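PDB 3ZOU: farnesyl pyrophosphate synthase from Pseudomonas aeruginosa, which catalyses the condensation of geranyl pyrophosphate with isopentenyl pyrophosphate to make farnesyl pyrophosphate, probably with the help of magnesium ions. Local coordinates for residues E74-Y79 with A152-G157; T143-A148 with I186-R191; F219-D224 with K260-E265; L269-L274 with Q286-I291. All coordinates share one frame; numbering follows the deposited sequence. Where two conformers were deposited one is given.

Contact 1: E74-Y79 with A152-G157; sequences ELIHAY and AGMVGG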
loop_
_atom_site.group_PDB
_atom_site.type_symbol
_atom_site.label_atom_id
_atom_site.label_comp_id
_atom_site.label_asym_id
_atom_site.label_seq_id
_atom_site.Cartn_x
_atom_site.Cartn_y
_atom_site.Cartn_z
ATOM N N GLU A 74 -7.725 0.220 -10.103
ATOM C CA GLU A 74 -8.745 -0.735 -9.794
ATOM C C GLU A 74 -8.387 -1.546 -8.547
ATOM O O GLU A 74 -9.231 -1.864 -7.757
ATOM C CB GLU A 74 -9.095 -1.651 -10.986
ATOM C CG GLU A 74 -10.372 -2.421 -10.729
ATOM C CD GLU A 74 -11.684 -1.605 -10.604
ATOM O OE1 GLU A 74 -11.678 -0.424 -11.012
ATOM O OE2 GLU A 74 -12.654 -2.204 -10.137
ATOM N N LEU A 75 -7.097 -1.837 -8.419
ATOM C CA LEU A 75 -6.634 -2.579 -7.245
ATOM C C LEU A 75 -6.869 -1.767 -5.991
ATOM O O LEU A 75 -7.270 -2.338 -4.958
ATOM C CB LEU A 75 -5.182 -2.955 -7.396
ATOM C CG LEU A 75 -4.973 -4.109 -8.416
ATOM C CD1 LEU A 75 -3.518 -4.147 -8.801
ATOM C CD2 LEU A 75 -5.449 -5.460 -7.918
ATOM N N ILE A 76 -6.538 -0.468 -6.038
ATOM C CA ILE A 76 -6.775 0.363 -4.864
ATOM C C ILE A 76 -8.305 0.351 -4.555
ATOM O O ILE A 76 -8.751 0.282 -3.392
ATOM C CB ILE A 76 -6.232 1.790 -5.027
ATOM C CG1 ILE A 76 -4.687 1.800 -5.127
ATOM C CG2 ILE A 76 -6.724 2.727 -3.905
ATOM C CD1 ILE A 76 -3.984 1.281 -3.897
ATOM N N HIS A 77 -9.102 0.643 -5.557
ATOM C CA HIS A 77 -10.526 0.659 -5.417
ATOM C C HIS A 77 -11.077 -0.655 -4.774
ATOM O O HIS A 77 -11.774 -0.623 -3.774
ATOM C CB HIS A 77 -11.197 0.907 -6.775
ATOM C CG HIS A 77 -12.678 0.980 -6.708
ATOM N ND1 HIS A 77 -13.376 1.813 -5.874
ATOM C CD2 HIS A 77 -13.605 0.238 -7.352
ATOM C CE1 HIS A 77 -14.665 1.612 -6.048
ATOM N NE2 HIS A 77 -14.816 0.650 -6.926
ATOM N N ALA A 78 -10.641 -1.775 -5.302
ATOM C CA ALA A 78 -11.082 -3.098 -4.823
ATOM C C ALA A 78 -10.691 -3.300 -3.375
ATOM O O ALA A 78 -11.482 -3.745 -2.587
ATOM C CB ALA A 78 -10.475 -4.181 -5.682
ATOM N N TYR A 79 -9.438 -2.936 -3.026
ATOM C CA TYR A 79 -8.977 -3.181 -1.627
ATOM C C TYR A 79 -9.858 -2.304 -0.711
ATOM O O TYR A 79 -10.303 -2.771 0.371
ATOM C CB TYR A 79 -7.498 -2.942 -1.404
ATOM C CG TYR A 79 -7.152 -1.730 -0.527
ATOM C CD1 TYR A 79 -7.354 -1.783 0.821
ATOM C CD2 TYR A 79 -6.607 -0.574 -1.032
ATOM C CE1 TYR A 79 -7.071 -0.690 1.637
ATOM C CE2 TYR A 79 -6.341 0.531 -0.237
ATOM C CZ TYR A 79 -6.553 0.468 1.092
ATOM O OH TYR A 79 -6.316 1.562 1.860
ATOM N N ALA A 152 -4.298 11.298 3.271
ATOM C CA ALA A 152 -4.639 12.614 2.771
ATOM C C ALA A 152 -5.587 12.566 1.584
ATOM O O ALA A 152 -5.978 13.628 1.077
ATOM C CB ALA A 152 -3.390 13.396 2.392
ATOM N N GLY A 153 -5.991 11.384 1.205
ATOM C CA GLY A 153 -6.887 11.121 0.062
ATOM C C GLY A 153 -8.019 10.171 0.497
ATOM O O GLY A 153 -8.764 10.432 1.473
ATOM N N MET A 154 -8.092 9.017 -0.156
ATOM C CA MET A 154 -9.132 8.066 0.006
ATOM C C MET A 154 -9.341 7.597 1.476
ATOM O O MET A 154 -10.450 7.591 1.961
ATOM C CB MET A 154 -8.886 6.874 -0.912
ATOM C CG MET A 154 -9.918 5.774 -0.892
ATOM S SD MET A 154 -9.474 4.331 -1.857
ATOM C CE MET A 154 -8.293 3.596 -0.717
ATOM N N VAL A 155 -8.260 7.187 2.114
ATOM C CA VAL A 155 -8.360 6.711 3.478
ATOM C C VAL A 155 -8.795 7.833 4.389
ATOM O O VAL A 155 -9.658 7.654 5.226
ATOM C CB VAL A 155 -7.017 6.085 3.934
ATOM C CG1 VAL A 155 -6.974 5.929 5.476
ATOM C CG2 VAL A 155 -6.803 4.776 3.286
ATOM N N GLY A 156 -8.267 9.027 4.136
ATOM C CA GLY A 156 -8.745 10.260 4.814
ATOM C C GLY A 156 -10.240 10.452 4.638
ATOM O O GLY A 156 -10.945 10.715 5.585
ATOM N N GLY A 157 -10.726 10.290 3.420
ATOM C CA GLY A 157 -12.150 10.437 3.213
ATOM C C GLY A 157 -12.985 9.426 3.932
ATOM O O GLY A 157 -14.090 9.744 4.382
#
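The thioether end of Met154 reaches across to Ile76 and Tyr79 on the helix leading to the first aspartate-rich motif, deep in the all-helical polyprenyl synthase fold. Met154 sends CG anti to its backbone N (chi1 -179°) and stays extended as far as SD, so the flexible chain spans the gap between the helices. Its one bend, at chi3, turns CE back between its two partners. CE lies 3.7 Å from Ile76 CG2 and also 3.7 Å from Tyr79 CE2, approaching the ring obliquely. Met154 SD, too, sits 3.8 Å from Ile76 CG2, the branch of the isoleucine that is anti to the backbone N.

Tyr79 leaves its helix with chi1 at 111°, well away from the staggered values. This swings the ring toward the second helix, where OH comes within 3.5 Å of Val155 CG2; the two side chains cross at about a right angle. Val155 also touches the bound geranyl diphosphate, and both Tyr79 and Val155 pack against the second subunit. At the start of helix 154-163, Gly153 occupies the N-cap position, and its carbonyl accepts the bond from Gly157 N. Leu185 of helix 171-196 packs on both Ile76 and Met154, and His83 meets the Tyr79 ring edge-to-face.

Every meeting between the two segments is van der Waals, so shape and dispersion hold them together. A soft, polarisable methionine suits the uneven surface made by a branched aliphatic chain and a ring, beside the site of the bound geranyl diphosphate.

Contact 2: T143-A148 with I186-R191; sequences TRLARA and IEASVR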
loop_
_atom_site.group_PDB
_atom_site.type_symbol
_atom_site.label_atom_id
_atom_site.label_comp_id
_atom_site.label_asym_id
_atom_site.label_seq_id
_atom_site.Cartn_x
_atom_site.Cartn_y
_atom_site.Cartn_z
ATOM N N THR A 143 3.831 8.394 -6.943
ATOM C CA THR A 143 3.598 9.496 -6.029
ATOM C C THR A 143 2.149 9.850 -5.988
ATOM O O THR A 143 1.498 10.011 -4.926
ATOM C CB THR A 143 4.412 10.723 -6.473
ATOM O OG1 THR A 143 5.760 10.472 -6.170
ATOM C CG2 THR A 143 3.981 11.983 -5.742
ATOM N N ARG A 144 1.563 10.034 -7.158
ATOM C CA ARG A 144 0.179 10.511 -7.182
ATOM C C ARG A 144 -0.760 9.470 -6.639
ATOM O O ARG A 144 -1.699 9.771 -5.896
ATOM C CB ARG A 144 -0.197 10.902 -8.607
ATOM C CG ARG A 144 0.538 12.173 -9.053
ATOM C CD ARG A 144 -0.202 13.377 -8.499
ATOM N NE ARG A 144 0.446 14.644 -8.694
ATOM C CZ ARG A 144 -0.213 15.802 -8.631
ATOM N NH1 ARG A 144 -1.549 15.820 -8.437
ATOM N NH2 ARG A 144 0.452 16.930 -8.813
ATOM N N LEU A 145 -0.543 8.201 -6.974
ATOM C CA LEU A 145 -1.433 7.165 -6.474
ATOM C C LEU A 145 -1.315 7.019 -4.927
ATOM O O LEU A 145 -2.296 6.833 -4.250
ATOM C CB LEU A 145 -1.173 5.838 -7.129
ATOM C CG LEU A 145 -2.273 4.807 -6.771
ATOM C CD1 LEU A 145 -3.670 5.262 -7.107
ATOM C CD2 LEU A 145 -2.028 3.475 -7.465
ATOM N N ALA A 146 -0.094 7.082 -4.452
ATOM C CA ALA A 146 0.124 6.909 -2.974
ATOM C C ALA A 146 -0.510 8.044 -2.235
ATOM O O ALA A 146 -1.136 7.825 -1.221
ATOM C CB ALA A 146 1.594 6.842 -2.651
ATOM N N ARG A 147 -0.402 9.265 -2.760
ATOM C CA ARG A 147 -1.048 10.417 -2.104
ATOM C C ARG A 147 -2.560 10.333 -2.179
ATOM O O ARG A 147 -3.285 10.560 -1.188
ATOM C CB ARG A 147 -0.621 11.732 -2.713
ATOM C CG ARG A 147 0.798 12.097 -2.587
ATOM C CD ARG A 147 1.024 13.458 -3.292
ATOM N NE ARG A 147 2.401 13.959 -3.156
ATOM C CZ ARG A 147 2.987 14.848 -3.971
ATOM N NH1 ARG A 147 2.361 15.346 -5.040
ATOM N NH2 ARG A 147 4.235 15.232 -3.728
ATOM N N ALA A 148 -3.054 9.916 -3.336
ATOM C CA ALA A 148 -4.495 9.803 -3.486
ATOM C C ALA A 148 -5.110 8.696 -2.689
ATOM O O ALA A 148 -6.306 8.767 -2.331
ATOM C CB ALA A 148 -4.833 9.577 -4.956
ATOM N N ILE A 186 -10.558 9.107 -8.172
ATOM C CA ILE A 186 -11.048 9.464 -9.525
ATOM C C ILE A 186 -10.053 10.382 -10.198
ATOM O O ILE A 186 -9.653 10.172 -11.388
ATOM C CB ILE A 186 -12.471 10.023 -9.436
ATOM C CG1 ILE A 186 -13.421 8.876 -9.138
ATOM C CG2 ILE A 186 -12.843 10.790 -10.704
ATOM C CD1 ILE A 186 -14.742 9.331 -8.636
ATOM N N GLU A 187 -9.595 11.385 -9.496
ATOM C CA GLU A 187 -8.633 12.349 -9.976
ATOM C C GLU A 187 -7.329 11.642 -10.350
ATOM O O GLU A 187 -6.707 11.874 -11.371
ATOM C CB GLU A 187 -8.429 13.564 -9.041
ATOM C CG GLU A 187 -9.686 14.390 -8.930
ATOM C CD GLU A 187 -9.957 15.066 -7.606
ATOM O OE1 GLU A 187 -8.958 15.483 -7.001
ATOM O OE2 GLU A 187 -11.186 15.186 -7.242
ATOM N N ALA A 188 -6.897 10.714 -9.515
ATOM C CA ALA A 188 -5.667 9.967 -9.788
ATOM C C ALA A 188 -5.777 9.072 -10.995
ATOM O O ALA A 188 -4.805 8.860 -11.688
ATOM C CB ALA A 188 -5.316 9.088 -8.529
ATOM N N SER A 189 -6.971 8.544 -11.225
ATOM C CA SER A 189 -7.179 7.657 -12.379
ATOM C C SER A 189 -6.956 8.470 -13.667
ATOM O O SER A 189 -6.265 8.043 -14.562
ATOM C CB SER A 189 -8.600 7.096 -12.369
ATOM O OG SER A 189 -8.763 6.260 -11.195
ATOM N N VAL A 190 -7.583 9.621 -13.718
ATOM C CA VAL A 190 -7.364 10.551 -14.844
ATOM C C VAL A 190 -5.874 10.997 -14.968
ATOM O O VAL A 190 -5.281 11.003 -16.053
ATOM C CB VAL A 190 -8.322 11.740 -14.740
ATOM C CG1 VAL A 190 -7.923 12.877 -15.668
ATOM C CG2 VAL A 190 -9.750 11.268 -14.955
ATOM N N ARG A 191 -5.252 11.381 -13.856
ATOM C CA ARG A 191 -3.897 11.862 -13.861
ATOM C C ARG A 191 -2.957 10.745 -14.339
ATOM O O ARG A 191 -2.062 10.997 -15.154
ATOM C CB ARG A 191 -3.467 12.347 -12.418
ATOM C CG ARG A 191 -1.998 12.708 -12.292
ATOM C CD ARG A 191 -1.529 13.783 -13.235
ATOM N NE ARG A 191 -2.303 14.991 -13.078
ATOM C CZ ARG A 191 -1.934 16.086 -12.389
ATOM N NH1 ARG A 191 -0.727 16.204 -11.880
ATOM N NH2 ARG A 191 -2.778 17.108 -12.294
#
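Ala148 and Ala188 put their methyl groups 3.6 Å apart in an antiparallel pair of helices, part of the all-helical bundle of the polyprenyl synthases. The short axes approach to 9.4 Å at 174°, almost exactly antiparallel, and Leu145 lies level with Ala188. Alanine suits both positions because a single methyl fills the space between the backbones. Leu145 adds CD1 at 4.4 Å from Ala188 CB: its bond from the backbone does not aim at the other helix, but the branched end comes nearer. The same leucine also packs on Ala72, Val73 and Ile76 of helix 67-85.

Beside the methyls, Arg144 and Arg191 meet. Arg144 carries CG anti to the carbonyl carbon and bends at chi2 (-81°), while Arg191 starts with CG anti to its backbone N and folds at both chi2 and chi3. The first torsions bring the aliphatic stems together, CG of Arg144 standing 4.1 Å from CG of Arg191, and the later bends lay one guanidinium against the face of the other. Arginine suits this partly exposed side because its aliphatic stem can pack while its charged end reaches acids.

Further out, Glu140, one turn earlier, holds Arg144 by a salt bridge to NE, and Glu209 is a weaker partner of Arg191, a long ion pair to NH2; these negative charges probably offset some of the cost of bringing two cations together. Leu205 of helix 202-227 also packs on Arg191. The guanidinium planes are tilted by 40°, and NH1 of Arg191 sits over the centre of the Arg144 group, 3.3 Å from Arg144 CZ.

Contact 3: F219-D224 with K260-E265; sequences FQVQDD and KGYALE. With MG (magnesium ion), chain F.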
loop_
_atom_site.group_PDB
_atom_site.type_symbol
_atom_site.label_atom_id
_atom_site.label_comp_id
_atom_site.label_asym_id
_atom_site.label_seq_id
_atom_site.Cartn_x
_atom_site.Cartn_y
_atom_site.Cartn_z
ATOM N N PHE A 219 -21.254 12.309 -9.961
ATOM C CA PHE A 219 -21.648 11.006 -9.658
ATOM C C PHE A 219 -22.377 10.916 -8.320
ATOM O O PHE A 219 -23.403 10.249 -8.216
ATOM C CB PHE A 219 -20.481 10.056 -9.546
ATOM C CG PHE A 219 -20.943 8.650 -9.383
ATOM C CD1 PHE A 219 -21.545 7.992 -10.464
ATOM C CD2 PHE A 219 -20.877 7.993 -8.151
ATOM C CE1 PHE A 219 -22.044 6.687 -10.330
ATOM C CE2 PHE A 219 -21.348 6.678 -8.018
ATOM C CZ PHE A 219 -21.952 6.038 -9.110
ATOM N N GLN A 220 -21.841 11.621 -7.337
ATOM C CA GLN A 220 -22.418 11.551 -6.006
ATOM C C GLN A 220 -23.776 12.274 -5.941
ATOM O O GLN A 220 -24.708 11.791 -5.285
ATOM C CB GLN A 220 -21.453 12.134 -4.975
ATOM C CG GLN A 220 -20.189 11.307 -4.860
ATOM C CD GLN A 220 -20.440 9.882 -4.401
ATOM O OE1 GLN A 220 -21.391 9.575 -3.664
ATOM N NE2 GLN A 220 -19.640 8.952 -4.924
ATOM N N VAL A 221 -23.842 13.408 -6.620
ATOM C CA VAL A 221 -25.123 14.165 -6.691
ATOM C C VAL A 221 -26.182 13.320 -7.367
ATOM O O VAL A 221 -27.337 13.144 -6.849
ATOM C CB VAL A 221 -24.936 15.515 -7.383
ATOM C CG1 VAL A 221 -26.304 16.242 -7.497
ATOM C CG2 VAL A 221 -23.900 16.392 -6.700
ATOM N N GLN A 222 -25.851 12.783 -8.556
ATOM C CA GLN A 222 -26.865 11.963 -9.272
ATOM C C GLN A 222 -27.229 10.699 -8.484
ATOM O O GLN A 222 -28.385 10.246 -8.502
ATOM C CB GLN A 222 -26.392 11.640 -10.707
ATOM C CG GLN A 222 -27.361 10.880 -11.565
ATOM C CD GLN A 222 -28.602 11.717 -11.903
ATOM O OE1 GLN A 222 -28.641 12.925 -11.626
ATOM N NE2 GLN A 222 -29.601 11.081 -12.443
ATOM N N ASP A 223 -26.282 10.070 -7.792
ATOM C CA ASP A 223 -26.627 8.882 -7.001
ATOM C C ASP A 223 -27.679 9.194 -5.914
ATOM O O ASP A 223 -28.616 8.392 -5.718
ATOM C CB ASP A 223 -25.415 8.326 -6.266
ATOM C CG ASP A 223 -24.595 7.387 -7.102
ATOM O OD1 ASP A 223 -24.896 7.202 -8.310
ATOM O OD2 ASP A 223 -23.561 6.851 -6.574
ATOM N N ASP A 224 -27.508 10.336 -5.264
ATOM C CA ASP A 224 -28.409 10.813 -4.226
ATOM C C ASP A 224 -29.778 11.058 -4.858
ATOM O O ASP A 224 -30.825 10.706 -4.269
ATOM C CB ASP A 224 -27.952 12.090 -3.529
ATOM C CG ASP A 224 -26.807 11.865 -2.524
ATOM O OD1 ASP A 224 -26.403 10.714 -2.376
ATOM O OD2 ASP A 224 -26.397 12.877 -1.929
ATOM N N LYS A 260 -30.928 18.431 -8.913
ATOM C CA LYS A 260 -30.908 18.027 -10.361
ATOM C C LYS A 260 -30.181 19.089 -11.209
ATOM O O LYS A 260 -29.368 18.795 -12.095
ATOM C CB LYS A 260 -32.321 17.813 -10.849
ATOM C CG LYS A 260 -32.961 16.598 -10.262
ATOM C CD LYS A 260 -34.431 16.469 -10.651
ATOM C CE LYS A 260 -34.899 15.108 -10.274
ATOM N NZ LYS A 260 -36.294 14.753 -10.660
ATOM N N GLY A 261 -30.427 20.366 -10.896
ATOM C CA GLY A 261 -29.756 21.457 -11.502
ATOM C C GLY A 261 -28.262 21.512 -11.345
ATOM O O GLY A 261 -27.461 21.884 -12.237
ATOM N N TYR A 262 -27.860 21.215 -10.097
ATOM C CA TYR A 262 -26.470 21.174 -9.774
ATOM C C TYR A 262 -25.737 20.034 -10.510
ATOM O O TYR A 262 -24.646 20.242 -10.933
ATOM C CB TYR A 262 -26.337 20.995 -8.267
ATOM C CG TYR A 262 -24.915 21.064 -7.706
ATOM C CD1 TYR A 262 -23.982 22.032 -8.124
ATOM C CD2 TYR A 262 -24.527 20.149 -6.728
ATOM C CE1 TYR A 262 -22.710 22.108 -7.570
ATOM C CE2 TYR A 262 -23.252 20.228 -6.173
ATOM C CZ TYR A 262 -22.360 21.181 -6.612
ATOM O OH TYR A 262 -21.072 21.238 -6.096
ATOM N N ALA A 263 -26.385 18.920 -10.678
ATOM C CA ALA A 263 -25.796 17.799 -11.456
ATOM C C ALA A 263 -25.496 18.253 -12.854
ATOM O O ALA A 263 -24.409 18.031 -13.362
ATOM C CB ALA A 263 -26.690 16.594 -11.452
ATOM N N LEU A 264 -26.434 18.994 -13.457
ATOM C CA LEU A 264 -26.125 19.543 -14.784
ATOM C C LEU A 264 -24.988 20.524 -14.834
ATOM O O LEU A 264 -24.171 20.544 -15.742
ATOM C CB LEU A 264 -27.375 20.197 -15.445
ATOM C CG LEU A 264 -28.573 19.278 -15.610
ATOM C CD1 LEU A 264 -29.644 20.034 -16.383
ATOM C CD2 LEU A 264 -28.273 17.982 -16.317
ATOM N N GLU A 265 -24.918 21.383 -13.813
ATOM C CA GLU A 265 -23.841 22.352 -13.712
ATOM C C GLU A 265 -22.478 21.661 -13.609
ATOM O O GLU A 265 -21.521 22.120 -14.207
ATOM C CB GLU A 265 -24.048 23.267 -12.499
ATOM C CG GLU A 265 -25.295 24.129 -12.643
ATOM C CD GLU A 265 -25.677 24.906 -11.418
ATOM O OE1 GLU A 265 -25.222 24.604 -10.286
ATOM O OE2 GLU A 265 -26.504 25.811 -11.626
HETATM MG MG MG F . -24.704 10.030 -1.271
HETATM O O HOH W 1 -23.717 10.585 -2.915
HETATM O O HOH W 2 -24.193 12.348 -0.664
HETATM O O HOH W 3 -24.960 8.033 -2.243
HETATM O O HOH W 4 -26.156 9.506 0.231
HETATM O O HOH W 5 -23.191 9.200 -0.422
#
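The second aspartate-rich motif of the polyprenyl synthases begins at Asp223 and Asp224, and the helix that carries it rests through Val221 on Tyr262 and Ala263 of helix 256-273. The two helices run antiparallel at a crossing angle of -154°. Val221 splits its methyls between the two partners: CG1, anti to the backbone N, lies 4.0 Å from Ala263 CB, and CG2 reaches 3.8 Å from Tyr262 CD2, coming obliquely to the ring. Alanine lets the backbones close in to 6.0 Å between CA of Val221 and CA of Ala263. Tyr262 turns its hydroxyl to Glu175, while Gln222 brings OE1 alongside the Ala263 methyl and donates from NE2 to the carbonyl of Arg294.

On another side of the same helix, Asp224 binds a magnesium ion directly, and Gln220 holds one of its waters. Asp224 OD1 binds the metal at 2.1 Å, and five waters complete a near-octahedron. One water donates to both Gln220 O and Gln220 OE1, so a single residue grips it twice. Another, the longest of the metal's ligands, donates to Asp224 OD2, which also accepts a bond from Tyr250 N; together these bonds should fix the rotation of the carboxylate. A valine-alanine seam behind a hydrated, carboxylate-bound magnesium ion places this contact at the second Asp-Asp-x-x-Asp site of the trans-prenyltransferase fold.

Contact 4: L269-L274 with Q286-I291; sequences LALAAL and QLARYI. With 6H6 (3-(2-oxo-1,3-benzoxazol-3(2H)-yl)propanoic acid), chain G.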
loop_
_atom_site.group_PDB
_atom_site.type_symbol
_atom_site.label_atom_id
_atom_site.label_comp_id
_atom_site.label_asym_id
_atom_site.label_seq_id
_atom_site.Cartn_x
_atom_site.Cartn_y
_atom_site.Cartn_z
ATOM N N LEU A 269 -19.290 21.854 -16.057
ATOM C CA LEU A 269 -17.946 22.183 -15.686
ATOM C C LEU A 269 -16.961 21.168 -16.209
ATOM O O LEU A 269 -15.917 21.537 -16.661
ATOM C CB LEU A 269 -17.848 22.267 -14.142
ATOM C CG LEU A 269 -18.519 23.440 -13.484
ATOM C CD1 LEU A 269 -18.570 23.285 -11.955
ATOM C CD2 LEU A 269 -17.863 24.736 -13.899
ATOM N N ALA A 270 -17.364 19.881 -16.194
ATOM C CA ALA A 270 -16.498 18.817 -16.730
ATOM C C ALA A 270 -16.254 19.024 -18.224
ATOM O O ALA A 270 -15.157 18.912 -18.720
ATOM C CB ALA A 270 -17.088 17.464 -16.471
ATOM N N LEU A 271 -17.343 19.328 -18.943
ATOM C CA LEU A 271 -17.233 19.512 -20.430
ATOM C C LEU A 271 -16.396 20.746 -20.740
ATOM O O LEU A 271 -15.569 20.715 -21.614
ATOM C CB LEU A 271 -18.623 19.635 -21.031
ATOM C CG LEU A 271 -19.442 18.334 -20.973
ATOM C CD1 LEU A 271 -20.879 18.591 -21.424
ATOM C CD2 LEU A 271 -18.838 17.154 -21.688
ATOM N N ALA A 272 -16.582 21.791 -19.981
ATOM C CA ALA A 272 -15.822 23.046 -20.191
ATOM C C ALA A 272 -14.332 22.837 -19.956
ATOM O O ALA A 272 -13.510 23.382 -20.628
ATOM C CB ALA A 272 -16.299 24.111 -19.270
ATOM N N ALA A 273 -13.995 21.979 -18.967
ATOM C CA ALA A 273 -12.602 21.685 -18.736
ATOM C C ALA A 273 -11.953 21.022 -19.924
ATOM O O ALA A 273 -10.754 21.146 -20.081
ATOM C CB ALA A 273 -12.467 20.762 -17.550
ATOM N N LEU A 274 -12.720 20.343 -20.787
ATOM C CA LEU A 274 -12.186 19.723 -21.954
ATOM C C LEU A 274 -12.333 20.553 -23.262
ATOM O O LEU A 274 -12.100 20.031 -24.318
ATOM C CB LEU A 274 -12.850 18.370 -22.145
ATOM C CG LEU A 274 -12.762 17.411 -20.980
ATOM C CD1 LEU A 274 -13.536 16.133 -21.361
ATOM C CD2 LEU A 274 -11.309 17.144 -20.751
ATOM N N GLN A 286 -18.471 12.009 -23.165
ATOM C CA GLN A 286 -19.607 11.099 -23.117
ATOM C C GLN A 286 -19.870 10.533 -21.710
ATOM O O GLN A 286 -21.001 10.332 -21.305
ATOM C CB GLN A 286 -19.443 9.973 -24.149
ATOM C CG GLN A 286 -19.564 10.470 -25.572
ATOM C CD GLN A 286 -19.480 9.310 -26.579
ATOM O OE1 GLN A 286 -19.934 8.186 -26.289
ATOM N NE2 GLN A 286 -18.983 9.592 -27.763
ATOM N N LEU A 287 -18.792 10.225 -21.014
ATOM C CA LEU A 287 -18.915 9.782 -19.638
ATOM C C LEU A 287 -19.538 10.855 -18.757
ATOM O O LEU A 287 -20.413 10.533 -17.997
ATOM C CB LEU A 287 -17.526 9.381 -19.077
ATOM C CG LEU A 287 -17.606 8.929 -17.614
ATOM C CD1 LEU A 287 -18.304 7.600 -17.485
ATOM C CD2 LEU A 287 -16.162 8.814 -17.144
ATOM N N ALA A 288 -19.110 12.070 -18.898
ATOM C CA ALA A 288 -19.714 13.172 -18.147
ATOM C C ALA A 288 -21.208 13.285 -18.333
ATOM O O ALA A 288 -21.961 13.468 -17.365
ATOM C CB ALA A 288 -19.017 14.472 -18.386
ATOM N N ARG A 289 -21.630 13.157 -19.604
ATOM C CA ARG A 289 -23.076 13.155 -19.849
ATOM C C ARG A 289 -23.761 11.949 -19.301
ATOM O O ARG A 289 -24.871 12.029 -18.710
ATOM C CB ARG A 289 -23.292 13.310 -21.357
ATOM C CG ARG A 289 -22.718 14.608 -21.884
ATOM C CD ARG A 289 -23.230 14.956 -23.283
ATOM N NE ARG A 289 -22.514 16.085 -23.812
ATOM C CZ ARG A 289 -21.518 15.991 -24.691
ATOM N NH1 ARG A 289 -21.093 14.814 -25.107
ATOM N NH2 ARG A 289 -20.937 17.088 -25.127
ATOM N N TYR A 290 -23.192 10.774 -19.489
ATOM C CA TYR A 290 -23.782 9.537 -18.993
ATOM C C TYR A 290 -24.092 9.602 -17.484
ATOM O O TYR A 290 -25.142 9.161 -17.034
ATOM C CB TYR A 290 -22.847 8.354 -19.246
ATOM C CG TYR A 290 -23.271 7.120 -18.530
ATOM C CD1 TYR A 290 -24.277 6.297 -19.039
ATOM C CD2 TYR A 290 -22.646 6.754 -17.325
ATOM C CE1 TYR A 290 -24.700 5.163 -18.351
ATOM C CE2 TYR A 290 -23.085 5.653 -16.636
ATOM C CZ TYR A 290 -24.124 4.878 -17.159
ATOM O OH TYR A 290 -24.522 3.731 -16.454
ATOM N N ILE A 291 -23.135 10.181 -16.742
ATOM C CA ILE A 291 -23.240 10.192 -15.288
ATOM C C ILE A 291 -24.523 10.904 -14.814
ATOM O O ILE A 291 -25.218 10.411 -13.934
ATOM C CB ILE A 291 -22.005 10.856 -14.654
ATOM C CG1 ILE A 291 -20.785 9.941 -14.755
ATOM C CG2 ILE A 291 -22.238 11.191 -13.203
ATOM C CD1 ILE A 291 -19.498 10.661 -14.580
HETATM O O 6H6 G . -24.887 -1.410 -17.733
HETATM N N1 6H6 G . -22.659 2.045 -18.429
HETATM O O1 6H6 G . -23.382 2.497 -20.564
HETATM C C2 6H6 G . -22.601 2.661 -19.605
HETATM O O2 6H6 G . -21.535 3.501 -19.605
HETATM C C3 6H6 G . -20.960 3.419 -18.394
HETATM C C4 6H6 G . -19.861 4.088 -17.896
HETATM C C5 6H6 G . -19.486 3.770 -16.595
HETATM C C6 6H6 G . -20.197 2.832 -15.853
HETATM C C7 6H6 G . -21.289 2.149 -16.345
HETATM C C8 6H6 G . -21.672 2.473 -17.638
HETATM C C9 6H6 G . -23.636 1.023 -18.080
HETATM C C10 6H6 G . -23.050 -0.263 -18.705
HETATM C C11 6H6 G . -23.738 -1.533 -18.206
HETATM O OXT 6H6 G . -23.108 -2.607 -18.356
#
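Ala270 and Ala288 meet methyl to methyl, CB to CB at 4.0 Å, where the last turns of helix 256-273 lie antiparallel to helix 282-293. Beside them Leu271 crosses Arg289 at about a right angle: CD1 stands 3.8 Å from Arg289 NE, and CD2 lies over one face of the guanidinium, toward its rim. Leucine suits this border, since its two methyls can touch both alanine and the flat cation.

On another side of helix 282-293, Tyr290 can be followed into the fragment pocket. From CB the chain runs with CG anti to the backbone N (chi1 169°), which carries the ring to the benzoxazolone. The fused rings of the fragment lie nearly parallel to the tyrosine ring, with O2 3.7 Å above its centre. CD1 and CD2 look onto O2 and C3; farther along, CE1 is 3.5 Å from C2 and CE2 equally far from C3. CZ meets N1 at 3.4 Å, and OH ends 3.2 Å from N1, near the propanoate arm at C9. Leu287 adds CD1 at 3.9 Å from C4.

Chemically, one helix is thus shared between apolar packing on its neighbour and face-to-face dispersion with a flat heterocycle.

In the fold
From the N terminus, helix 67-85 opens contact 1, helix 135-149 opens contact 2, helix 154-163 closes contact 1 and helix 171-196 closes contact 2, so the two cross. They also touch, Ile76 packing on Leu145 and Met154 N probably bonding to Ala148 O, and both reach the second subunit. Contacts 3 and 4 follow in series. Contact 3 returns helix 256-273 to helix 202-227 across a span that includes the unmodelled residues 229-247; contact 4 closes a short hairpin of helices at the C-terminal end. They share helix 256-273 and touch through Gln222 and Ile291, placing the helix of the second aspartate-rich motif against the helix that lines the fragment pocket.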